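PDB 5ICQ: methylocystis parvus OBBP MbnE from Methylocystis parvus OBBP, which probably binds methanobactin, a copper-chelating peptide-derived compound, in the periplasm as a solute-binding protein of family 5. Local coordinates for residues K48-F53 against T109-I114; V148-D153 against H206-E211; E447-D452 against Q484-K489; S515-A518 against S522-N525. One frame throughout, in Å; residues are numbered along the deposited sequence.

Overall arrangement
The four contacts follow one another along the chain and fall into two groups. Contact 1 fastens an N-terminal loop to strand 109-120, and contact 2 joins helix 145-158 to a later loop; their centres are about 26 Å apart, with nearest atoms about 6 Å apart. Contacts 3 and 4, centres about 16 Å apart, lie across the chain's centre from contact 1, at about 45 and 37 Å between centres; from contact 2 they are about 39 and 33 Å. A probable hydrogen bond, Q488 O to S522 N at 2.9 Å, joins helix 480-489 to the loop of contact 4. None of the four can be tied to a methanobactin site from this geometry.

Contact 1 (K48-F53 against T109-I114); sequences KDFDHF and TLYPLI
F50 and F53 sit on an irregular loop that runs past Y111 on strand 109-112 at a distance, their CA atoms 10.1 and 9.6 Å from CA of Y111, so the gap is bridged by rings and not by backbone. Both phenylalanines close on the near end of the tyrosine ring, one at each ortho carbon. F50 CE1 reaches Y111 CD1 at 3.7 Å, while F53 CE1 comes to 3.6 Å from Y111 CD2. The F50 and Y111 planes are inclined at 66°, their centroids 5.2 Å apart. For F53 and Y111 the planes meet at 63° with centroids 5.6 Å apart, so each pair is oblique. The F53 ring also directs its rim at the tyrosine's CB, 4.0 Å from CZ of F53. With CG anti to its own carbonyl carbon (chi1 -69°), Y111 turns its ring to where both phenylalanines meet it; its OH is held by E106 and by the backbone N of L46. A glycine in place of Y111 would probably leave both phenylalanine rings without their shared partner and E106 without this hydroxyl. Within the loop, H52 ND1 donates to D51 OD2, and D51 is further paired with R255. The arrangement is an aromatic cluster that fastens the coil between strands 38-39 and 65-71 onto an antiparallel sheet.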
loop_
_atom_site.group_PDB
_atom_site.type_symbol
_atom_site.label_atom_id
_atom_site.label_comp_id
_atom_site.label_asym_id
_atom_site.label_seq_id
_atom_site.Cartn_x
_atom_site.Cartn_y
_atom_site.Cartn_z
ATOM N N LYS A 48 7.554 -20.247 -18.707
ATOM C CA LYS A 48 8.811 -19.620 -19.105
ATOM C C LYS A 48 8.680 -18.871 -20.425
ATOM O O LYS A 48 9.296 -17.815 -20.607
ATOM C CB LYS A 48 9.913 -20.678 -19.203
ATOM C CG LYS A 48 11.290 -20.104 -19.524
ATOM C CD LYS A 48 12.367 -21.181 -19.581
ATOM C CE LYS A 48 12.117 -22.166 -20.714
ATOM N NZ LYS A 48 13.315 -23.009 -20.997
ATOM N N ASP A 49 7.853 -19.377 -21.341
ATOM C CA ASP A 49 7.733 -18.827 -22.685
ATOM C C ASP A 49 6.480 -17.974 -22.867
ATOM O O ASP A 49 5.992 -17.835 -23.995
ATOM C CB ASP A 49 7.751 -19.965 -23.705
ATOM C CG ASP A 49 6.532 -20.869 -23.591
ATOM O OD1 ASP A 49 5.895 -20.889 -22.512
ATOM O OD2 ASP A 49 6.212 -21.560 -24.579
ATOM N N PHE A 50 5.943 -17.400 -21.785
ATOM C CA PHE A 50 4.760 -16.560 -21.924
ATOM C C PHE A 50 5.036 -15.420 -22.905
ATOM O O PHE A 50 6.161 -14.925 -23.022
ATOM C CB PHE A 50 4.320 -15.997 -20.560
ATOM C CG PHE A 50 5.191 -14.869 -20.046
ATOM C CD1 PHE A 50 6.324 -15.135 -19.290
ATOM C CD2 PHE A 50 4.863 -13.539 -20.313
ATOM C CE1 PHE A 50 7.132 -14.099 -18.818
ATOM C CE2 PHE A 50 5.666 -12.501 -19.839
ATOM C CZ PHE A 50 6.801 -12.787 -19.097
ATOM N N ASP A 51 3.992 -15.016 -23.624
ATOM C CA ASP A 51 4.119 -13.995 -24.655
ATOM C C ASP A 51 3.960 -12.584 -24.107
ATOM O O ASP A 51 4.627 -11.662 -24.580
ATOM C CB ASP A 51 3.084 -14.218 -25.758
ATOM C CG ASP A 51 3.178 -13.175 -26.855
ATOM O OD1 ASP A 51 4.111 -13.269 -27.677
ATOM O OD2 ASP A 51 2.338 -12.248 -26.879
ATOM N N HIS A 52 3.064 -12.395 -23.142
ATOM C CA HIS A 52 2.822 -11.081 -22.556
ATOM C C HIS A 52 2.121 -11.288 -21.226
ATOM O O HIS A 52 1.587 -12.369 -20.952
ATOM C CB HIS A 52 1.971 -10.203 -23.484
ATOM C CG HIS A 52 0.661 -10.827 -23.871
ATOM N ND1 HIS A 52 0.544 -11.739 -24.901
ATOM C CD2 HIS A 52 -0.583 -10.682 -23.353
ATOM C CE1 HIS A 52 -0.716 -12.133 -24.996
ATOM N NE2 HIS A 52 -1.422 -11.503 -24.074
ATOM N N PHE A 53 2.128 -10.246 -20.399
ATOM C CA PHE A 53 1.366 -10.306 -19.154
ATOM C C PHE A 53 -0.126 -10.372 -19.481
ATOM O O PHE A 53 -0.582 -9.712 -20.415
ATOM C CB PHE A 53 1.646 -9.081 -18.280
ATOM C CG PHE A 53 2.978 -9.119 -17.555
ATOM C CD1 PHE A 53 3.800 -10.240 -17.609
ATOM C CD2 PHE A 53 3.380 -8.035 -16.787
ATOM C CE1 PHE A 53 5.018 -10.273 -16.928
ATOM C CE2 PHE A 53 4.602 -8.056 -16.100
ATOM C CZ PHE A 53 5.410 -9.169 -16.159
ATOM N N THR A 109 5.159 -11.540 -7.842
ATOM C CA THR A 109 5.970 -12.345 -8.753
ATOM C C THR A 109 6.654 -11.428 -9.754
ATOM O O THR A 109 6.041 -10.476 -10.253
ATOM C CB THR A 109 5.145 -13.403 -9.513
ATOM O OG1 THR A 109 4.479 -14.267 -8.584
ATOM C CG2 THR A 109 6.052 -14.270 -10.400
ATOM N N LEU A 110 7.928 -11.713 -10.030
ATOM C CA LEU A 110 8.761 -10.900 -10.907
ATOM C C LEU A 110 9.173 -11.696 -12.138
ATOM O O LEU A 110 9.404 -12.901 -12.053
ATOM C CB LEU A 110 10.020 -10.430 -10.178
ATOM C CG LEU A 110 9.742 -9.722 -8.855
ATOM C CD1 LEU A 110 11.063 -9.394 -8.170
ATOM C CD2 LEU A 110 8.935 -8.447 -9.108
ATOM N N TYR A 111 9.308 -11.007 -13.271
ATOM C CA TYR A 111 9.658 -11.612 -14.546
ATOM C C TYR A 111 10.777 -10.813 -15.202
ATOM O O TYR A 111 11.059 -9.688 -14.784
ATOM C CB TYR A 111 8.421 -11.687 -15.453
ATOM C CG TYR A 111 7.415 -12.690 -14.910
ATOM C CD1 TYR A 111 7.586 -14.057 -15.119
ATOM C CD2 TYR A 111 6.311 -12.268 -14.161
ATOM C CE1 TYR A 111 6.670 -14.989 -14.604
ATOM C CE2 TYR A 111 5.383 -13.188 -13.650
ATOM C CZ TYR A 111 5.582 -14.549 -13.869
ATOM O OH TYR A 111 4.682 -15.484 -13.354
ATOM N N PRO A 112 11.487 -11.397 -16.177
ATOM C CA PRO A 112 12.706 -10.743 -16.683
ATOM C C PRO A 112 12.456 -9.350 -17.249
ATOM O O PRO A 112 11.444 -9.080 -17.907
ATOM C CB PRO A 112 13.204 -11.701 -17.774
ATOM C CG PRO A 112 12.716 -13.083 -17.291
ATOM C CD PRO A 112 11.352 -12.776 -16.685
ATOM N N LEU A 113 13.413 -8.462 -16.982
ATOM C CA LEU A 113 13.463 -7.146 -17.606
ATOM C C LEU A 113 14.926 -6.899 -17.970
ATOM O O LEU A 113 15.450 -7.570 -18.865
ATOM C CB LEU A 113 12.885 -6.064 -16.683
ATOM C CG LEU A 113 12.614 -4.684 -17.326
ATOM C CD1 LEU A 113 11.955 -4.800 -18.723
ATOM C CD2 LEU A 113 11.770 -3.800 -16.412
ATOM N N ILE A 114 15.612 -5.990 -17.272
ATOM C CA ILE A 114 17.036 -5.795 -17.556
ATOM C C ILE A 114 17.817 -7.083 -17.298
ATOM O O ILE A 114 18.750 -7.421 -18.038
ATOM C CB ILE A 114 17.592 -4.611 -16.746
ATOM C CG1 ILE A 114 17.064 -3.293 -17.310
ATOM C CG2 ILE A 114 19.129 -4.606 -16.771
ATOM C CD1 ILE A 114 17.326 -2.089 -16.407
#

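Contact 2 (V148-D153 against H206-E211); sequences VLFSFD and HALDVE
F150 of helix 145-158 meets L208 and V210 in a helix-to-loop contact at the surface, the loop being the long connection between helix 193-198 and strand 227-233. Its ring spans the gap: the closest CA atoms, those of F150 and V210, are 9.8 Å apart. The ring is engaged by its rim, since both apolar partners lie near its plane and not over a face. V210 CG1 is 3.4 Å from F150 CE1, a close fit for two carbons, and L208 CD2 is 4.0 Å from F150 CZ. CB of L208 reaches the same CZ at 4.0 Å, so that the CZ end points into the notch between the two side chains. F150 CG is roughly anti to its backbone N (chi1 161°), which carries the ring outward from the helix to this position. Along the loop the side chains alternate: L208 and V210 point toward the helix, whereas D209 between them points away. D209 OD1 accepts from E211 N at 3.0 Å with an N-H...O angle of 133°, an Asx turn that bends the backbone at V210. The same loop is tied to the helix farther back, where S151 OG bonds L203 N. Across F150 itself the attraction is van der Waals contact between a ring rim and aliphatic carbons; the touching atoms are all carbon, so the contact gives little directional preference.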
loop_
_atom_site.group_PDB
_atom_site.type_symbol
_atom_site.label_atom_id
_atom_site.label_comp_id
_atom_site.label_asym_id
_atom_site.label_seq_id
_atom_site.Cartn_x
_atom_site.Cartn_y
_atom_site.Cartn_z
ATOM N N VAL A 148 24.699 -1.696 -12.238
ATOM C CA VAL A 148 23.909 -2.288 -11.159
ATOM C C VAL A 148 24.616 -2.118 -9.821
ATOM O O VAL A 148 23.984 -1.787 -8.812
ATOM C CB VAL A 148 23.619 -3.770 -11.456
ATOM C CG1 VAL A 148 22.811 -4.399 -10.305
ATOM C CG2 VAL A 148 22.877 -3.914 -12.778
ATOM N N LEU A 149 25.936 -2.352 -9.787
ATOM C CA LEU A 149 26.680 -2.198 -8.536
ATOM C C LEU A 149 26.768 -0.734 -8.120
ATOM O O LEU A 149 26.722 -0.418 -6.924
ATOM C CB LEU A 149 28.081 -2.796 -8.679
ATOM C CG LEU A 149 28.147 -4.320 -8.838
ATOM C CD1 LEU A 149 29.595 -4.785 -8.954
ATOM C CD2 LEU A 149 27.452 -5.018 -7.675
ATOM N N PHE A 150 26.938 0.168 -9.090
ATOM C CA PHE A 150 26.890 1.600 -8.803
ATOM C C PHE A 150 25.560 1.989 -8.170
ATOM O O PHE A 150 25.519 2.756 -7.197
ATOM C CB PHE A 150 27.119 2.375 -10.104
ATOM C CG PHE A 150 26.651 3.809 -10.070
ATOM C CD1 PHE A 150 27.455 4.796 -9.522
ATOM C CD2 PHE A 150 25.431 4.173 -10.621
ATOM C CE1 PHE A 150 27.050 6.122 -9.498
ATOM C CE2 PHE A 150 25.007 5.501 -10.595
ATOM C CZ PHE A 150 25.832 6.482 -10.035
ATOM N N SER A 151 24.456 1.463 -8.713
ATOM C CA SER A 151 23.137 1.807 -8.194
ATOM C C SER A 151 22.925 1.216 -6.810
ATOM O O SER A 151 22.375 1.879 -5.921
ATOM C CB SER A 151 22.057 1.314 -9.158
ATOM O OG SER A 151 22.200 1.908 -10.442
ATOM N N PHE A 152 23.333 -0.041 -6.625
ATOM C CA PHE A 152 23.243 -0.680 -5.317
ATOM C C PHE A 152 24.006 0.116 -4.265
ATOM O O PHE A 152 23.471 0.416 -3.193
ATOM C CB PHE A 152 23.781 -2.108 -5.410
ATOM C CG PHE A 152 23.897 -2.802 -4.081
ATOM C CD1 PHE A 152 22.776 -3.345 -3.469
ATOM C CD2 PHE A 152 25.129 -2.925 -3.452
ATOM C CE1 PHE A 152 22.881 -3.992 -2.241
ATOM C CE2 PHE A 152 25.238 -3.573 -2.221
ATOM C CZ PHE A 152 24.111 -4.107 -1.622
ATOM N N ASP A 153 25.262 0.467 -4.557
ATOM C CA ASP A 153 26.065 1.228 -3.597
ATOM C C ASP A 153 25.449 2.588 -3.290
ATOM O O ASP A 153 25.424 3.019 -2.130
ATOM C CB ASP A 153 27.483 1.415 -4.124
ATOM C CG ASP A 153 28.268 0.128 -4.146
ATOM O OD1 ASP A 153 27.988 -0.753 -3.302
ATOM O OD2 ASP A 153 29.176 0.009 -4.997
ATOM N N HIS A 206 27.547 6.384 -15.864
ATOM C CA HIS A 206 28.174 7.391 -16.718
ATOM C C HIS A 206 27.418 8.718 -16.756
ATOM O O HIS A 206 27.941 9.690 -17.320
ATOM C CB HIS A 206 28.314 6.845 -18.141
ATOM C CG HIS A 206 27.020 6.793 -18.892
ATOM N ND1 HIS A 206 26.079 5.804 -18.693
ATOM C CD2 HIS A 206 26.508 7.611 -19.845
ATOM C CE1 HIS A 206 25.040 6.019 -19.484
ATOM N NE2 HIS A 206 25.278 7.105 -20.199
ATOM N N ALA A 207 26.213 8.797 -16.177
ATOM C CA ALA A 207 25.389 9.983 -16.371
ATOM C C ALA A 207 24.698 10.490 -15.108
ATOM O O ALA A 207 23.844 11.380 -15.212
ATOM C CB ALA A 207 24.332 9.716 -17.442
ATOM N N LEU A 208 25.010 9.960 -13.930
ATOM C CA LEU A 208 24.370 10.396 -12.690
ATOM C C LEU A 208 25.439 10.995 -11.791
ATOM O O LEU A 208 26.422 10.323 -11.464
ATOM C CB LEU A 208 23.659 9.236 -11.982
ATOM C CG LEU A 208 22.785 9.552 -10.758
ATOM C CD1 LEU A 208 21.771 8.443 -10.517
ATOM C CD2 LEU A 208 23.609 9.750 -9.491
ATOM N N ASP A 209 25.238 12.250 -11.390
ATOM C CA ASP A 209 26.140 12.944 -10.472
ATOM C C ASP A 209 25.787 12.533 -9.046
ATOM O O ASP A 209 24.732 12.915 -8.534
ATOM C CB ASP A 209 26.001 14.453 -10.665
ATOM C CG ASP A 209 26.989 15.261 -9.827
ATOM O OD1 ASP A 209 27.507 14.746 -8.815
ATOM O OD2 ASP A 209 27.233 16.433 -10.187
ATOM N N VAL A 210 26.659 11.757 -8.393
ATOM C CA VAL A 210 26.264 11.216 -7.096
ATOM C C VAL A 210 26.166 12.321 -6.048
ATOM O O VAL A 210 25.378 12.212 -5.101
ATOM C CB VAL A 210 27.215 10.089 -6.648
ATOM C CG1 VAL A 210 27.404 9.076 -7.768
ATOM C CG2 VAL A 210 28.540 10.640 -6.200
ATOM N N GLU A 211 26.932 13.406 -6.200
ATOM C CA GLU A 211 26.872 14.475 -5.203
ATOM C C GLU A 211 25.557 15.248 -5.274
ATOM O O GLU A 211 25.116 15.805 -4.260
ATOM C CB GLU A 211 28.069 15.416 -5.369
ATOM C CG GLU A 211 29.296 15.001 -4.555
ATOM C CD GLU A 211 29.969 13.757 -5.083
ATOM O OE1 GLU A 211 30.009 13.588 -6.321
ATOM O OE2 GLU A 211 30.450 12.946 -4.259
#

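Contact 3 (E447-D452 against Q484-K489); sequences EIMVKD and QRRRQK
The R486 guanidinium has M449 SD over one face, 3.6 Å above the plane and offset toward the rim, and the carboxylate of E447 at its edge. R486 NH2 gives E447 OE2 a salt-bridging hydrogen bond of 2.7 Å, with an N-H...O angle of 154°. The arginine chain bends at its third torsion (chi3 58°), which turns the guanidinium to E447. The bond uses the syn lone pair of OE2 and lies close to the guanidinium plane, although the two flat groups are turned 43° apart. A water accepting from R486 NH1 at 2.9 Å donates to E447 OE1, giving a second bridge. NE is bonded to D491 O. M449 CE also lies 4.0 Å from R486 CB. A leucine replacing R486 would probably leave E447 without its charged mate and the M449 sulphur without its flat partner. Helix 480-489 belongs to a beta-alpha-beta crossover: it links strands 472-477 and 494-498, both parallel to strand 442-450 and flanking it. The axes of strand 447-450 and helix 484-489 approach to 10.3 Å. The contact implies a partly buried cation whose charge is met at the edge, with a polarisable sulphur against the rim of one face.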
loop_
_atom_site.group_PDB
_atom_site.type_symbol
_atom_site.label_atom_id
_atom_site.label_comp_id
_atom_site.label_asym_id
_atom_site.label_seq_id
_atom_site.Cartn_x
_atom_site.Cartn_y
_atom_site.Cartn_z
ATOM N N GLU A 447 -9.011 11.540 25.360
ATOM C CA GLU A 447 -8.999 12.483 24.254
ATOM C C GLU A 447 -8.708 11.746 22.955
ATOM O O GLU A 447 -7.810 10.898 22.911
ATOM C CB GLU A 447 -7.937 13.554 24.495
ATOM C CG GLU A 447 -7.684 14.457 23.303
ATOM C CD GLU A 447 -6.393 15.244 23.472
ATOM O OE1 GLU A 447 -6.442 16.391 23.944
ATOM O OE2 GLU A 447 -5.326 14.692 23.154
ATOM N N ILE A 448 -9.454 12.071 21.896
ATOM C CA ILE A 448 -9.130 11.624 20.539
ATOM C C ILE A 448 -8.450 12.776 19.821
ATOM O O ILE A 448 -9.069 13.822 19.593
ATOM C CB ILE A 448 -10.379 11.185 19.754
ATOM C CG1 ILE A 448 -11.128 10.065 20.484
ATOM C CG2 ILE A 448 -9.976 10.741 18.319
ATOM C CD1 ILE A 448 -12.451 9.674 19.795
ATOM N N MET A 449 -7.194 12.588 19.428
ATOM C CA MET A 449 -6.482 13.621 18.687
ATOM C C MET A 449 -6.767 13.450 17.200
ATOM O O MET A 449 -6.623 12.348 16.665
ATOM C CB MET A 449 -4.976 13.538 18.961
ATOM C CG MET A 449 -4.154 14.490 18.124
ATOM S SD MET A 449 -2.372 14.385 18.499
ATOM C CE MET A 449 -1.923 12.824 17.737
ATOM N N VAL A 450 -7.175 14.534 16.529
ATOM C CA VAL A 450 -7.494 14.473 15.107
ATOM C C VAL A 450 -6.742 15.566 14.354
ATOM O O VAL A 450 -6.299 16.562 14.924
ATOM C CB VAL A 450 -9.011 14.590 14.833
ATOM C CG1 VAL A 450 -9.773 13.411 15.447
ATOM C CG2 VAL A 450 -9.559 15.916 15.358
ATOM N N LYS A 451 -6.605 15.362 13.041
ATOM C CA LYS A 451 -5.810 16.265 12.218
ATOM C C LYS A 451 -6.606 17.063 11.195
ATOM O O LYS A 451 -6.070 18.036 10.658
ATOM C CB LYS A 451 -4.707 15.487 11.485
ATOM C CG LYS A 451 -5.202 14.610 10.348
ATOM C CD LYS A 451 -4.009 14.085 9.545
ATOM C CE LYS A 451 -4.437 13.193 8.397
ATOM N NZ LYS A 451 -3.263 12.841 7.542
ATOM N N ASP A 452 -7.857 16.702 10.911
ATOM C CA ASP A 452 -8.636 17.481 9.952
ATOM C C ASP A 452 -10.121 17.355 10.280
ATOM O O ASP A 452 -10.505 16.660 11.221
ATOM C CB ASP A 452 -8.319 17.060 8.510
ATOM C CG ASP A 452 -8.580 15.584 8.238
ATOM O OD1 ASP A 452 -9.574 15.018 8.741
ATOM O OD2 ASP A 452 -7.800 14.983 7.469
ATOM N N GLN A 484 1.965 15.834 14.116
ATOM C CA GLN A 484 3.085 14.980 13.734
ATOM C C GLN A 484 4.003 14.717 14.922
ATOM O O GLN A 484 4.445 13.583 15.135
ATOM C CB GLN A 484 3.861 15.620 12.580
ATOM C CG GLN A 484 5.223 14.978 12.328
ATOM C CD GLN A 484 6.077 15.749 11.330
ATOM O OE1 GLN A 484 6.332 15.278 10.222
ATOM N NE2 GLN A 484 6.538 16.929 11.728
ATOM N N ARG A 485 4.312 15.753 15.706
ATOM C CA ARG A 485 5.175 15.544 16.866
ATOM C C ARG A 485 4.522 14.618 17.889
ATOM O O ARG A 485 5.188 13.749 18.474
ATOM C CB ARG A 485 5.524 16.880 17.516
ATOM C CG ARG A 485 6.269 16.746 18.824
ATOM C CD ARG A 485 7.509 17.619 18.862
ATOM N NE ARG A 485 7.203 19.009 18.536
ATOM C CZ ARG A 485 7.749 19.676 17.525
ATOM N NH1 ARG A 485 8.644 19.087 16.746
ATOM N NH2 ARG A 485 7.412 20.937 17.299
ATOM N N ARG A 486 3.231 14.806 18.146
ATOM C CA ARG A 486 2.571 13.968 19.140
ATOM C C ARG A 486 2.401 12.539 18.645
ATOM O O ARG A 486 2.479 11.594 19.441
ATOM C CB ARG A 486 1.232 14.587 19.539
ATOM C CG ARG A 486 1.428 15.839 20.406
ATOM C CD ARG A 486 0.095 16.487 20.771
ATOM N NE ARG A 486 -0.755 15.532 21.485
ATOM C CZ ARG A 486 -1.983 15.800 21.919
ATOM N NH1 ARG A 486 -2.507 17.006 21.722
ATOM N NH2 ARG A 486 -2.684 14.863 22.551
ATOM N N ARG A 487 2.188 12.351 17.343
ATOM C CA ARG A 487 2.125 10.991 16.824
ATOM C C ARG A 487 3.474 10.295 16.977
ATOM O O ARG A 487 3.535 9.117 17.357
ATOM C CB ARG A 487 1.683 11.003 15.361
ATOM C CG ARG A 487 1.551 9.625 14.746
ATOM C CD ARG A 487 1.369 9.699 13.238
ATOM N NE ARG A 487 2.626 10.058 12.593
ATOM C CZ ARG A 487 2.764 11.021 11.689
ATOM N NH1 ARG A 487 1.709 11.725 11.294
ATOM N NH2 ARG A 487 3.959 11.269 11.170
ATOM N N GLN A 488 4.566 11.022 16.707
ATOM C CA GLN A 488 5.909 10.452 16.792
ATOM C C GLN A 488 6.270 10.051 18.215
ATOM O O GLN A 488 6.969 9.052 18.428
ATOM C CB GLN A 488 6.936 11.453 16.250
ATOM C CG GLN A 488 6.922 11.530 14.729
ATOM C CD GLN A 488 7.752 12.687 14.191
ATOM O OE1 GLN A 488 8.177 13.563 14.944
ATOM N NE2 GLN A 488 7.984 12.690 12.883
ATOM N N LYS A 489 5.835 10.835 19.200
ATOM C CA LYS A 489 6.123 10.567 20.598
ATOM C C LYS A 489 5.056 9.716 21.275
ATOM O O LYS A 489 5.193 9.423 22.469
ATOM C CB LYS A 489 6.286 11.890 21.353
ATOM C CG LYS A 489 7.418 12.749 20.800
ATOM C CD LYS A 489 7.611 14.036 21.600
ATOM C CE LYS A 489 8.923 14.732 21.219
ATOM N NZ LYS A 489 9.133 16.014 21.959
HETATM O O HOH W 1 -4.591 17.928 23.443
#

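Contact 4 (S515-A518 against S522-N525); sequences SATA and SSFN
N525 crosses T517 at a slant, its CB 3.6 Å from T517 OG1, and brings ND2 to 3.5 Å from A518 CA. The fold here is a coil between helices 508-513 and 532-543 that turns back on itself, and the return is shaped by an ST turn at S523, whose OG accepts from N525 N at 3.2 Å. That OG also acts as donor, to T517 O, so the one hydroxyl both shapes the second segment and grips the first. With CG of N525 anti to its backbone N (chi1 -169°), the amide extends over A518, and ND2 comes to 3.8 Å from A518 CB. Two polar atoms find backbone partners in the surroundings: the amide ND2 bonds A529 O, while T517 OG1 bonds M511 O. The carbonyls of S514 and R510 are also near OG1 and would have to share its one hydrogen. T517 and N525 meet by contact alone, OG1 against CB. A518 O is bonded to R329 NH2, and the first segment keeps one turn-like bond of its own, A518 N to S515 O. In the bond between the two segments S523 OG stands 2.8 Å from T517 O, the C=O...donor angle is 144°, and the donor is tilted 26° from the carbonyl plane.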
loop_
_atom_site.group_PDB
_atom_site.type_symbol
_atom_site.label_atom_id
_atom_site.label_comp_id
_atom_site.label_asym_id
_atom_site.label_seq_id
_atom_site.Cartn_x
_atom_site.Cartn_y
_atom_site.Cartn_z
ATOM N N SER A 515 6.874 -6.123 18.877
ATOM C CA SER A 515 7.236 -5.625 20.205
ATOM C C SER A 515 8.435 -4.687 20.129
ATOM O O SER A 515 8.526 -3.715 20.890
ATOM C CB SER A 515 7.574 -6.797 21.128
ATOM O OG SER A 515 6.465 -7.658 21.301
ATOM N N ALA A 516 9.377 -4.987 19.231
ATOM C CA ALA A 516 10.606 -4.197 19.124
ATOM C C ALA A 516 10.328 -2.740 18.761
ATOM O O ALA A 516 11.094 -1.851 19.153
ATOM C CB ALA A 516 11.540 -4.825 18.088
ATOM N N THR A 517 9.248 -2.465 18.031
ATOM C CA THR A 517 8.951 -1.095 17.629
ATOM C C THR A 517 7.852 -0.456 18.460
ATOM O O THR A 517 7.511 0.707 18.212
ATOM C CB THR A 517 8.553 -1.033 16.153
ATOM O OG1 THR A 517 7.385 -1.834 15.923
ATOM C CG2 THR A 517 9.705 -1.517 15.265
ATOM N N ALA A 518 7.295 -1.180 19.436
ATOM C CA ALA A 518 6.172 -0.648 20.205
ATOM C C ALA A 518 6.539 0.615 20.982
ATOM O O ALA A 518 5.660 1.435 21.275
ATOM C CB ALA A 518 5.647 -1.707 21.176
ATOM N N SER A 522 8.589 7.544 16.536
ATOM C CA SER A 522 8.277 7.669 15.116
ATOM C C SER A 522 7.937 6.350 14.440
ATOM O O SER A 522 7.774 6.329 13.222
ATOM C CB SER A 522 9.415 8.340 14.330
ATOM O OG SER A 522 9.680 9.628 14.843
ATOM N N SER A 523 7.806 5.251 15.178
ATOM C CA SER A 523 7.494 4.016 14.476
ATOM C C SER A 523 6.019 3.990 14.083
ATOM O O SER A 523 5.201 4.773 14.575
ATOM C CB SER A 523 7.842 2.792 15.331
ATOM O OG SER A 523 6.772 2.441 16.186
ATOM N N PHE A 524 5.684 3.058 13.189
ATOM C CA PHE A 524 4.313 2.833 12.735
ATOM C C PHE A 524 3.462 2.071 13.738
ATOM O O PHE A 524 2.259 1.904 13.503
ATOM C CB PHE A 524 4.319 2.070 11.410
ATOM C CG PHE A 524 4.971 2.830 10.291
ATOM C CD1 PHE A 524 5.065 4.208 10.340
ATOM C CD2 PHE A 524 5.494 2.175 9.188
ATOM C CE1 PHE A 524 5.668 4.918 9.313
ATOM C CE2 PHE A 524 6.096 2.889 8.160
ATOM C CZ PHE A 524 6.177 4.254 8.228
ATOM N N ASN A 525 4.045 1.612 14.837
ATOM C CA ASN A 525 3.308 0.811 15.817
ATOM C C ASN A 525 2.587 1.753 16.784
ATOM O O ASN A 525 2.969 1.934 17.942
ATOM C CB ASN A 525 4.262 -0.140 16.538
ATOM C CG ASN A 525 3.528 -1.189 17.370
ATOM O OD1 ASN A 525 2.355 -1.021 17.708
ATOM N ND2 ASN A 525 4.229 -2.266 17.717
#